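Local coordinates for protein inosine-uridine nucleoside N-ribohydrolase (Xanthomonas oryzae pv. oryzae, PDB 4KL0) that binds calcium and probably hydrolyses N-glycosyl bonds, as nucleoside hydrolases do, though its precise function is unknown, at residues 10-15 with 368-373; 59-64 with 136-141; 322-327 with 332-337. All blocks are in the same frame, centred on the assembly; numbering follows the deposited sequence.

Contact 1: residues 10-15 with 368-373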
ATOM      1  N   PRO A  10      16.152  12.583  17.471  1.00 25.18           N
ATOM      2  CA  PRO A  10      15.699  13.980  17.449  1.00 29.61           C
ATOM      3  C   PRO A  10      15.020  14.405  16.175  1.00 25.65           C
ATOM      4  O   PRO A  10      13.941  14.984  16.276  1.00 26.85           O
ATOM      5  CB  PRO A  10      17.007  14.774  17.589  1.00 24.59           C
ATOM      6  CG  PRO A  10      17.859  13.879  18.422  1.00 32.68           C
ATOM      7  CD  PRO A  10      17.539  12.472  17.972  1.00 28.75           C
ATOM      8  N   THR A  11      15.612  14.162  15.004  1.00 26.00           N
ATOM      9  CA  THR A  11      14.965  14.606  13.778  1.00 24.61           C
ATOM     10  C   THR A  11      13.663  13.813  13.459  1.00 26.41           C
ATOM     11  O   THR A  11      12.765  14.330  12.817  1.00 22.93           O
ATOM     12  CB  THR A  11      15.911  14.622  12.563  1.00 28.86           C
ATOM     13  OG1 THR A  11      16.173  13.277  12.109  1.00 24.37           O
ATOM     14  CG2 THR A  11      17.207  15.294  12.951  1.00 26.20           C
ATOM     15  N   GLU A  12      13.578  12.555  13.881  1.00 23.81           N
ATOM     16  CA  GLU A  12      12.328  11.796  13.673  1.00 22.56           C
ATOM     17  C   GLU A  12      11.237  12.375  14.579  1.00 22.87           C
ATOM     18  O   GLU A  12      10.108  12.594  14.155  1.00 21.81           O
ATOM     19  CB  GLU A  12      12.519  10.316  13.991  1.00 24.71           C
ATOM     20  CG  GLU A  12      13.202   9.574  12.844  1.00 24.53           C
ATOM     21  CD  GLU A  12      13.729   8.210  13.282  1.00 29.22           C
ATOM     22  OE1 GLU A  12      13.755   7.877  14.519  1.00 24.90           O
ATOM     23  OE2 GLU A  12      14.144   7.480  12.354  1.00 27.43           O
ATOM     24  N   ALA A  13      11.598  12.634  15.828  1.00 24.18           N
ATOM     25  CA  ALA A  13      10.631  13.127  16.795  1.00 25.23           C
ATOM     26  C   ALA A  13      10.113  14.484  16.302  1.00 25.27           C
ATOM     27  O   ALA A  13       8.915  14.760  16.382  1.00 23.13           O
ATOM     28  CB  ALA A  13      11.249  13.221  18.199  1.00 26.75           C
ATOM     29  N   ALA A  14      10.997  15.322  15.747  1.00 27.12           N
ATOM     30  CA  ALA A  14      10.566  16.616  15.192  1.00 25.19           C
ATOM     31  C   ALA A  14       9.622  16.549  14.001  1.00 25.46           C
ATOM     32  O   ALA A  14       8.719  17.386  13.830  1.00 22.87           O
ATOM     33  CB  ALA A  14      11.790  17.477  14.818  1.00 25.07           C
ATOM     34  N   VAL A  15       9.817  15.561  13.133  1.00 22.79           N
ATOM     35  CA  VAL A  15       8.950  15.515  11.981  1.00 20.59           C
ATOM     36  C   VAL A  15       7.549  15.029  12.391  1.00 19.98           C
ATOM     37  O   VAL A  15       6.575  15.443  11.824  1.00 20.26           O
ATOM     38  CB  VAL A  15       9.511  14.666  10.807  1.00 22.39           C
ATOM     39  CG1 VAL A  15       9.359  13.230  11.082  1.00 22.73           C
ATOM     40  CG2 VAL A  15       8.775  14.986   9.539  1.00 24.56           C
ATOM     41  N   LEU A 368       6.859   7.265  11.756  1.00 14.96           N
ATOM     42  CA  LEU A 368       5.584   6.612  11.939  1.00 15.36           C
ATOM     43  C   LEU A 368       5.751   5.116  12.233  1.00 13.96           C
ATOM     44  O   LEU A 368       5.074   4.600  13.114  1.00 14.33           O
ATOM     45  CB  LEU A 368       4.714   6.843  10.705  1.00 12.74           C
ATOM     46  CG  LEU A 368       4.274   8.285  10.384  1.00 13.97           C
ATOM     47  CD1 LEU A 368       3.756   8.333   8.960  1.00 16.01           C
ATOM     48  CD2 LEU A 368       3.172   8.768  11.344  1.00 15.22           C
ATOM     49  N   ALA A 369       6.624   4.421  11.490  1.00 13.85           N
ATOM     50  CA  ALA A 369       6.744   2.985  11.719  1.00 14.11           C
ATOM     51  C   ALA A 369       7.326   2.693  13.110  1.00 14.62           C
ATOM     52  O   ALA A 369       6.829   1.810  13.847  1.00 14.89           O
ATOM     53  CB  ALA A 369       7.551   2.365  10.691  1.00 16.15           C
ATOM     54  N   LYS A 370       8.325   3.470  13.524  1.00 16.96           N
ATOM     55  CA  LYS A 370       8.890   3.204  14.865  1.00 16.76           C
ATOM     56  C   LYS A 370       7.907   3.503  15.982  1.00 15.81           C
ATOM     57  O   LYS A 370       7.819   2.729  16.970  1.00 18.33           O
ATOM     58  CB  LYS A 370      10.164   4.018  15.132  1.00 17.39           C
ATOM     59  CG  LYS A 370      11.349   3.631  14.307  1.00 19.75           C
ATOM     60  CD  LYS A 370      12.439   4.685  14.505  1.00 21.92           C
ATOM     61  CE  LYS A 370      13.779   4.244  13.957  1.00 27.66           C
ATOM     62  NZ  LYS A 370      14.872   5.259  14.329  1.00 26.50           N
ATOM     63  N   ALA A 371       7.148   4.597  15.856  1.00 14.76           N
ATOM     64  CA  ALA A 371       6.166   4.941  16.895  1.00 16.64           C
ATOM     65  C   ALA A 371       5.064   3.871  16.982  1.00 18.29           C
ATOM     66  O   ALA A 371       4.589   3.523  18.079  1.00 19.95           O
ATOM     67  CB  ALA A 371       5.578   6.355  16.643  1.00 16.67           C
ATOM     68  N   ALA A 372       4.705   3.301  15.823  1.00 14.88           N
ATOM     69  CA  ALA A 372       3.622   2.341  15.733  1.00 16.05           C
ATOM     70  C   ALA A 372       3.996   1.049  16.467  1.00 18.41           C
ATOM     71  O   ALA A 372       3.103   0.311  16.920  1.00 18.36           O
ATOM     72  CB  ALA A 372       3.287   2.052  14.221  1.00 15.41           C
ATOM     73  N   LEU A 373       5.294   0.758  16.546  1.00 17.48           N
ATOM     74  CA  LEU A 373       5.751  -0.528  17.071  1.00 18.42           C
ATOM     75  C   LEU A 373       6.219  -0.460  18.525  1.00 22.10           C
ATOM     76  O   LEU A 373       6.825  -1.404  19.000  1.00 24.63           O
ATOM     77  CB  LEU A 373       6.839  -1.123  16.206  1.00 17.84           C
ATOM     78  CG  LEU A 373       6.415  -1.269  14.749  1.00 15.78           C
ATOM     79  CD1 LEU A 373       7.645  -1.571  13.872  1.00 18.06           C
ATOM     80  CD2 LEU A 373       5.422  -2.412  14.678  1.00 16.73           C
TER
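E12, on the first helix of the chain, and K370, near the end of the last one, meet in a salt bridge that is the whole of this contact. K370 NZ lies 2.9 Å from E12 OE1, which offers its syn lone pair, and makes a second, weak hydrogen bond of 3.1 Å to E12 OE2. The ammonium group thus sits across the mouth of the carboxylate, while the two side chains cross at about a right angle. Reach explains the choice of residues: the nearest CA atoms of the two segments, those of E12 and L368, are still 8.7 Å apart. A long acid and a long base can close such a gap, and the lysine does so nearly fully stretched, every torsion beyond CG close to 180°. The tight part is the glutamate end. E12 is buried; its OE1 is also bonded by the backbone N of T9, just ahead of its own helix, and its OE2 by the hydroxyl of S366, one turn before K370 on the partner helix. These bonds fix how the carboxylate is turned and would probably favour its charged form. The looser part is the lysine, which is partly exposed, its side chain touching L8. Next to the ion pair the helices also touch by carbon: T11 and E12 lie against L363, and E12 against A367. Helix 358-372 packs in addition against helix 41-54 through L368 and A371, and against helix 236-243 through A369.

Contact 2: residues 59-64 with 136-141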
ATOM      1  N   ARG A  59      -9.065   6.247  10.621  1.00 17.11           N
ATOM      2  CA  ARG A  59      -9.479   5.075  11.379  1.00 15.99           C
ATOM      3  C   ARG A  59      -9.726   3.971  10.363  1.00 18.85           C
ATOM      4  O   ARG A  59     -10.527   4.146   9.403  1.00 17.66           O
ATOM      5  CB  ARG A  59     -10.663   5.359  12.304  1.00 18.97           C
ATOM      6  CG  ARG A  59     -11.145   4.104  13.001  1.00 21.02           C
ATOM      7  CD  ARG A  59     -12.354   4.375  13.898  1.00 26.24           C
ATOM      8  NE  ARG A  59     -13.530   4.549  13.071  1.00 26.24           N
ATOM      9  CZ  ARG A  59     -14.776   4.579  13.544  1.00 31.89           C
ATOM     10  NH1 ARG A  59     -14.992   4.434  14.855  1.00 36.95           N
ATOM     11  NH2 ARG A  59     -15.799   4.732  12.712  1.00 31.05           N
ATOM     12  N   LEU A  60      -8.941   2.893  10.496  1.00 15.64           N
ATOM     13  CA  LEU A  60      -8.944   1.830   9.450  1.00 17.03           C
ATOM     14  C   LEU A  60     -10.067   0.879   9.799  1.00 17.34           C
ATOM     15  O   LEU A  60      -9.911   0.026  10.700  1.00 19.39           O
ATOM     16  CB  LEU A  60      -7.579   1.117   9.406  1.00 18.71           C
ATOM     17  CG  LEU A  60      -7.365   0.065   8.348  1.00 17.35           C
ATOM     18  CD1 LEU A  60      -7.655   0.650   6.967  1.00 17.14           C
ATOM     19  CD2 LEU A  60      -5.921  -0.453   8.493  1.00 16.62           C
ATOM     20  N   THR A  61     -11.198   0.992   9.090  1.00 15.05           N
ATOM     21  CA  THR A  61     -12.366   0.248   9.539  1.00 19.72           C
ATOM     22  C   THR A  61     -12.511  -1.114   8.845  1.00 19.65           C
ATOM     23  O   THR A  61     -12.929  -2.119   9.474  1.00 19.18           O
ATOM     24  CB  THR A  61     -13.636   1.111   9.383  1.00 19.55           C
ATOM     25  OG1 THR A  61     -13.852   1.408   7.985  1.00 19.48           O
ATOM     26  CG2 THR A  61     -13.466   2.434  10.143  1.00 21.63           C
ATOM     27  N   ASP A  62     -12.109  -1.181   7.566  1.00 15.54           N
ATOM     28  CA  ASP A  62     -12.366  -2.364   6.762  1.00 13.66           C
ATOM     29  C   ASP A  62     -11.209  -2.552   5.802  1.00 14.28           C
ATOM     30  O   ASP A  62     -10.705  -1.587   5.241  1.00 15.66           O
ATOM     31  CB  ASP A  62     -13.663  -2.191   5.944  1.00 17.32           C
ATOM     32  CG  ASP A  62     -14.899  -2.006   6.847  1.00 20.63           C
ATOM     33  OD1 ASP A  62     -15.239  -0.853   7.148  1.00 21.06           O
ATOM     34  OD2 ASP A  62     -15.519  -3.021   7.235  1.00 24.34           O
ATOM     35  N   VAL A  63     -10.810  -3.781   5.654  1.00 13.51           N
ATOM     36  CA  VAL A  63      -9.758  -4.129   4.708  1.00 13.89           C
ATOM     37  C   VAL A  63     -10.224  -5.321   3.881  1.00 16.16           C
ATOM     38  O   VAL A  63     -10.670  -6.344   4.428  1.00 16.22           O
ATOM     39  CB  VAL A  63      -8.491  -4.487   5.514  1.00 14.42           C
ATOM     40  CG1 VAL A  63      -7.390  -4.936   4.603  1.00 14.64           C
ATOM     41  CG2 VAL A  63      -8.028  -3.282   6.311  1.00 14.71           C
ATOM     42  N   VAL A  64     -10.163  -5.218   2.562  1.00 12.23           N
ATOM     43  CA  VAL A  64     -10.541  -6.347   1.720  1.00 13.21           C
ATOM     44  C   VAL A  64      -9.286  -6.777   0.934  1.00 14.77           C
ATOM     45  O   VAL A  64      -8.571  -5.961   0.388  1.00 14.94           O
ATOM     46  CB  VAL A  64     -11.675  -5.996   0.780  1.00 15.47           C
ATOM     47  CG1 VAL A  64     -12.008  -7.184  -0.080  1.00 16.83           C
ATOM     48  CG2 VAL A  64     -12.938  -5.552   1.620  1.00 18.80           C
ATOM     49  N   CYS A 136     -20.101  -1.805   2.115  1.00 23.34           N
ATOM     50  CA  CYS A 136     -21.386  -1.296   1.624  1.00 24.91           C
ATOM     51  C   CYS A 136     -22.245  -0.788   2.803  1.00 28.92           C
ATOM     52  O   CYS A 136     -22.727   0.385   2.810  1.00 27.90           O
ATOM     53  CB  CYS A 136     -22.153  -2.370   0.842  1.00 28.75           C
ATOM     54  SG  CYS A 136     -21.534  -2.706  -0.834  1.00 32.51           S
ATOM     55  N   GLU A 137     -22.437  -1.666   3.787  1.00 28.00           N
ATOM     56  CA  GLU A 137     -23.209  -1.306   4.989  1.00 29.35           C
ATOM     57  C   GLU A 137     -22.648  -0.073   5.669  1.00 30.22           C
ATOM     58  O   GLU A 137     -23.392   0.770   6.172  1.00 31.08           O
ATOM     59  CB  GLU A 137     -23.242  -2.463   5.975  1.00 30.52           C
ATOM     60  CG  GLU A 137     -23.844  -3.743   5.406  1.00 35.55           C
ATOM     61  CD  GLU A 137     -24.026  -4.815   6.478  1.00 42.97           C
ATOM     62  OE1 GLU A 137     -24.120  -4.450   7.680  1.00 51.16           O
ATOM     63  OE2 GLU A 137     -24.067  -6.021   6.137  1.00 45.61           O
ATOM     64  N   ARG A 138     -21.321   0.058   5.680  1.00 26.73           N
ATOM     65  CA  ARG A 138     -20.712   1.201   6.313  1.00 24.21           C
ATOM     66  C   ARG A 138     -20.879   2.511   5.516  1.00 27.79           C
ATOM     67  O   ARG A 138     -21.053   3.574   6.110  1.00 30.45           O
ATOM     68  CB  ARG A 138     -19.226   0.916   6.660  1.00 23.96           C
ATOM     69  CG  ARG A 138     -18.534   2.134   7.291  1.00 24.09           C
ATOM     70  CD  ARG A 138     -17.092   1.811   7.714  1.00 24.75           C
ATOM     71  NE  ARG A 138     -17.011   0.658   8.598  1.00 23.96           N
ATOM     72  CZ  ARG A 138     -17.185   0.762   9.916  1.00 21.54           C
ATOM     73  NH1 ARG A 138     -17.470   1.956  10.444  1.00 27.06           N
ATOM     74  NH2 ARG A 138     -17.066  -0.323  10.701  1.00 26.87           N
ATOM     75  N   LEU A 139     -20.826   2.447   4.181  1.00 24.23           N
ATOM     76  CA  LEU A 139     -21.055   3.645   3.373  1.00 26.76           C
ATOM     77  C   LEU A 139     -22.485   4.159   3.664  1.00 30.49           C
ATOM     78  O   LEU A 139     -22.735   5.362   3.692  1.00 33.37           O
ATOM     79  CB  LEU A 139     -20.887   3.334   1.875  1.00 26.55           C
ATOM     80  CG  LEU A 139     -19.423   3.132   1.463  1.00 25.30           C
ATOM     81  CD1 LEU A 139     -19.328   2.758   0.005  1.00 23.74           C
ATOM     82  CD2 LEU A 139     -18.616   4.410   1.751  1.00 25.83           C
ATOM     83  N   ALA A 140     -23.387   3.217   3.892  1.00 29.24           N
ATOM     84  CA  ALA A 140     -24.816   3.521   4.132  1.00 33.59           C
ATOM     85  C   ALA A 140     -25.026   4.330   5.401  1.00 35.92           C
ATOM     86  O   ALA A 140     -25.825   5.278   5.437  1.00 38.87           O
ATOM     87  CB  ALA A 140     -25.607   2.222   4.217  1.00 33.20           C
ATOM     88  N   THR A 141     -24.303   3.944   6.447  1.00 35.79           N
ATOM     89  CA  THR A 141     -24.547   4.445   7.795  1.00 35.97           C
ATOM     90  C   THR A 141     -23.455   5.390   8.300  1.00 40.81           C
ATOM     91  O   THR A 141     -23.384   5.707   9.497  1.00 42.76           O
ATOM     92  CB  THR A 141     -24.711   3.274   8.771  1.00 39.71           C
ATOM     93  OG1 THR A 141     -25.065   3.771  10.071  1.00 48.23           O
ATOM     94  CG2 THR A 141     -23.428   2.455   8.861  1.00 36.62           C
TER
HETATM   95  O   HOH W   1     -16.938  -2.698   9.381  1.00 28.42           O
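R138 reaches from helix 133-141 to strand 58-65 and takes part in every pair of this contact. Its CB points toward the strand, and CG stands anti to the backbone N, which sends the chain straight out from the helix until it bends at chi3. CD then comes to rest 3.3 Å from both T61 OG1 and D62 OD1. The next atom, NE, makes the salt bridge: it lies 2.7 Å from D62 OD1, but the N-H points poorly at the oxygen, at 129°, and the hydrogen bond is weak. CZ follows, 3.6 Å from T61 CB. The carboxylate and guanidinium planes are turned 49° from each other, so the two groups do not form the flat, two-pronged pairing. Instead NH2 reaches the other carboxylate oxygen through a water, which accepts from NH2 and donates to D62 OD2. T61 lies over one face of the guanidinium, its CB 3.5 Å above the plane and offset toward the rim. A threonine suits this place because T61 OG1 also donates to D62 OD1 at 2.8 Å, meeting it on the anti side and out of the carboxylate plane, while its methyl lies near NH1. At the far tip, R138 NH1 comes within 4.0 Å of R59 NH2. The two guanidinium planes are steeply inclined to each other, and the carboxylate of D29 on the adjacent strand, in a salt bridge with R59, probably eases the repulsion. Segments 59-64 and 136-141 run at 146°, with 10.2 Å between their axes. Strand 58-65 is bonded to strand 28-34 on one side and, through T61, to R93 on the other, while helix 133-141 packs by L139 against helices 155-163 and 165-171.

Contact 3: residues 322-327 with 332-337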
ATOM      1  N   LEU A 322      -0.625   5.717   0.895  1.00 11.64           N
ATOM      2  CA  LEU A 322      -1.388   6.098   2.066  1.00 11.94           C
ATOM      3  C   LEU A 322      -1.083   7.538   2.518  1.00 13.39           C
ATOM      4  O   LEU A 322      -2.051   8.308   2.801  1.00 13.61           O
ATOM      5  CB  LEU A 322      -1.162   5.075   3.202  1.00 11.25           C
ATOM      6  CG  LEU A 322      -1.918   5.489   4.491  1.00 11.14           C
ATOM      7  CD1 LEU A 322      -3.407   5.464   4.224  1.00 14.59           C
ATOM      8  CD2 LEU A 322      -1.598   4.539   5.618  1.00 14.02           C
ATOM      9  N   LEU A 323       0.183   7.919   2.524  1.00 12.88           N
ATOM     10  CA  LEU A 323       0.554   9.286   2.888  1.00 14.45           C
ATOM     11  C   LEU A 323      -0.083  10.252   1.895  1.00 15.05           C
ATOM     12  O   LEU A 323      -0.551  11.341   2.274  1.00 17.69           O
ATOM     13  CB  LEU A 323       2.067   9.462   2.969  1.00 14.95           C
ATOM     14  CG  LEU A 323       2.770   8.653   4.086  1.00 12.67           C
ATOM     15  CD1 LEU A 323       4.243   9.039   4.167  1.00 17.18           C
ATOM     16  CD2 LEU A 323       2.140   8.919   5.462  1.00 15.37           C
ATOM     17  N   ALA A 324      -0.154   9.845   0.630  1.00 12.91           N
ATOM     18  CA  ALA A 324      -0.782  10.713  -0.377  1.00 15.17           C
ATOM     19  C   ALA A 324      -2.298  10.838  -0.243  1.00 16.83           C
ATOM     20  O   ALA A 324      -2.891  11.789  -0.800  1.00 19.60           O
ATOM     21  CB  ALA A 324      -0.360  10.231  -1.819  1.00 13.08           C
ATOM     22  N   ALA A 325      -2.947   9.899   0.480  1.00 16.29           N
ATOM     23  CA  ALA A 325      -4.380   9.812   0.613  1.00 15.25           C
ATOM     24  C   ALA A 325      -4.939  10.689   1.712  1.00 17.95           C
ATOM     25  O   ALA A 325      -6.163  10.911   1.738  1.00 19.66           O
ATOM     26  CB  ALA A 325      -4.787   8.336   0.924  1.00 16.14           C
ATOM     27  N   LEU A 326      -4.083  11.084   2.656  1.00 17.39           N
ATOM     28  CA  LEU A 326      -4.530  11.896   3.813  1.00 17.92           C
ATOM     29  C   LEU A 326      -4.055  13.338   3.597  1.00 20.20           C
ATOM     30  O   LEU A 326      -2.868  13.574   3.323  1.00 20.97           O
ATOM     31  CB  LEU A 326      -3.903  11.360   5.110  1.00 17.75           C
ATOM     32  CG  LEU A 326      -4.057   9.866   5.408  1.00 18.68           C
ATOM     33  CD1 LEU A 326      -3.210   9.410   6.605  1.00 21.54           C
ATOM     34  CD2 LEU A 326      -5.510   9.444   5.619  1.00 21.82           C
ATOM     35  N   PRO A 327      -4.971  14.323   3.764  1.00 23.19           N
ATOM     36  CA  PRO A 327      -4.540  15.704   3.482  1.00 24.54           C
ATOM     37  C   PRO A 327      -3.414  16.182   4.376  1.00 23.85           C
ATOM     38  O   PRO A 327      -2.509  16.887   3.931  1.00 24.58           O
ATOM     39  CB  PRO A 327      -5.807  16.515   3.726  1.00 27.20           C
ATOM     40  CG  PRO A 327      -6.912  15.552   3.513  1.00 30.25           C
ATOM     41  CD  PRO A 327      -6.402  14.233   4.055  1.00 25.68           C
ATOM     42  N   LEU A 332       2.179  17.967   3.514  1.00 27.19           N
ATOM     43  CA  LEU A 332       3.542  18.001   3.966  1.00 28.22           C
ATOM     44  C   LEU A 332       4.538  17.589   2.867  1.00 29.18           C
ATOM     45  O   LEU A 332       5.657  18.115   2.809  1.00 29.05           O
ATOM     46  CB  LEU A 332       3.675  17.039   5.146  1.00 32.35           C
ATOM     47  CG  LEU A 332       4.454  17.419   6.394  1.00 31.61           C
ATOM     48  CD1 LEU A 332       3.932  18.721   6.950  1.00 35.09           C
ATOM     49  CD2 LEU A 332       4.352  16.279   7.412  1.00 29.43           C
ATOM     50  N   LEU A 333       4.161  16.620   2.021  1.00 22.20           N
ATOM     51  CA  LEU A 333       5.168  15.954   1.199  1.00 24.51           C
ATOM     52  C   LEU A 333       4.985  16.138  -0.297  1.00 22.57           C
ATOM     53  O   LEU A 333       5.963  16.006  -1.050  1.00 25.22           O
ATOM     54  CB  LEU A 333       5.165  14.429   1.491  1.00 23.22           C
ATOM     55  CG  LEU A 333       5.359  13.993   2.949  1.00 24.19           C
ATOM     56  CD1 LEU A 333       5.203  12.473   2.994  1.00 22.66           C
ATOM     57  CD2 LEU A 333       6.721  14.398   3.506  1.00 24.13           C
ATOM     58  N   PHE A 334       3.755  16.376  -0.738  1.00 23.78           N
ATOM     59  CA  PHE A 334       3.423  16.250  -2.153  1.00 21.43           C
ATOM     60  C   PHE A 334       2.744  17.473  -2.750  1.00 24.75           C
ATOM     61  O   PHE A 334       2.053  18.241  -2.082  1.00 23.70           O
ATOM     62  CB  PHE A 334       2.485  15.064  -2.417  1.00 21.92           C
ATOM     63  CG  PHE A 334       2.928  13.772  -1.815  1.00 18.64           C
ATOM     64  CD1 PHE A 334       4.006  13.077  -2.316  1.00 21.42           C
ATOM     65  CD2 PHE A 334       2.182  13.188  -0.770  1.00 19.92           C
ATOM     66  CE1 PHE A 334       4.392  11.879  -1.729  1.00 20.10           C
ATOM     67  CE2 PHE A 334       2.532  11.960  -0.235  1.00 17.87           C
ATOM     68  CZ  PHE A 334       3.638  11.322  -0.684  1.00 16.41           C
ATOM     69  N   GLN A 335       2.933  17.624  -4.055  1.00 24.78           N
ATOM     70  CA  GLN A 335       2.217  18.625  -4.817  1.00 24.57           C
ATOM     71  C   GLN A 335       1.681  17.918  -6.069  1.00 24.04           C
ATOM     72  O   GLN A 335       2.309  17.998  -7.137  1.00 23.88           O
ATOM     73  CB  GLN A 335       3.206  19.707  -5.213  1.00 26.75           C
ATOM     74  CG  GLN A 335       2.645  20.906  -5.886  1.00 36.25           C
ATOM     75  CD  GLN A 335       3.777  21.878  -6.291  1.00 42.41           C
ATOM     76  OE1 GLN A 335       4.631  22.238  -5.457  1.00 39.47           O
ATOM     77  NE2 GLN A 335       3.807  22.265  -7.588  1.00 43.79           N
ATOM     78  N   PRO A 336       0.549  17.186  -5.935  1.00 21.87           N
ATOM     79  CA  PRO A 336      -0.022  16.394  -7.035  1.00 23.28           C
ATOM     80  C   PRO A 336      -0.295  17.265  -8.255  1.00 25.79           C
ATOM     81  O   PRO A 336      -0.632  18.447  -8.128  1.00 25.41           O
ATOM     82  CB  PRO A 336      -1.355  15.894  -6.452  1.00 21.77           C
ATOM     83  CG  PRO A 336      -1.073  15.804  -4.961  1.00 22.55           C
ATOM     84  CD  PRO A 336      -0.234  17.052  -4.693  1.00 23.14           C
ATOM     85  N   THR A 337      -0.140  16.688  -9.441  1.00 24.05           N
ATOM     86  CA  THR A 337      -0.394  17.427 -10.689  1.00 24.53           C
ATOM     87  C   THR A 337      -1.758  17.065 -11.280  1.00 26.03           C
ATOM     88  O   THR A 337      -2.079  15.886 -11.463  1.00 21.20           O
ATOM     89  CB  THR A 337       0.773  17.130 -11.712  1.00 24.43           C
ATOM     90  OG1 THR A 337       2.026  17.591 -11.171  1.00 26.32           O
ATOM     91  CG2 THR A 337       0.487  17.763 -13.105  1.00 24.30           C
TER
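The junction of two consecutive helices, 317-325 and 327-333, with L326 at the N-cap position of the second, brings L323 and A324 against L333 and F334. The second helix ends at L333, and F334 is the first residue to leave helical geometry; its side chain points toward 322-327. Its CG is anti to the carbonyl carbon (chi1 -50°), and the ring enters by one corner. F334 CE2 lies 3.5 Å from the backbone N of A324. The methyl of that alanine, A324 CB, is 3.7 Å from F334 CE2. The carbonyl carbon of L323 sits at the ring edge, near its plane, 3.8 Å from F334 CE2. Alanine suits the spot: its small methyl allows the CE2 corner of the ring to approach the backbone. One ring face is occupied by the neighbouring residue, with L333 CB 3.8 Å above its centre. Beyond the ring the two leucines meet by their branches, L323 CD1 and L333 CD1 standing 3.8 Å apart as the side chains cross at a slant. L323 also rests on I48 of helix 41-54 and on L365 and L368 of helix 358-372, and F334 reaches V350 of strand 347-350. The backbone oxygens at the junction are met by polar groups outside the cluster: T329 OG1 bonds the carbonyls of L323 and L326, and R222 bonds that of A324. D318, a calcium ligand, lies on the same helix as L323, their side chains about 10 Å apart. With no hydrogen bond between the two segments, the contact is van der Waals packing of buried leucine, alanine and phenylalanine groups, its nearest approach being to a backbone atom.

How the contacts relate
Contact 3 is the buried one, made by van der Waals packing without hydrogen bonds, whereas contacts 1 and 2 are only partly buried and rely on ion pairs between a long basic side chain and an acid, with a water joining in at contact 2. Contact 1 joins two helices from opposite ends of the chain, contact 2 a strand to a helix of the layered fold, and contact 3 two consecutive helices. Helix 358-372 is common ground: it carries K370 of contact 1 and also covers L323 and L333 of contact 3. There the two contacts touch, L368 CD1 lying 3.9 Å from L323 CD2; contact 2 stands apart, touching neither.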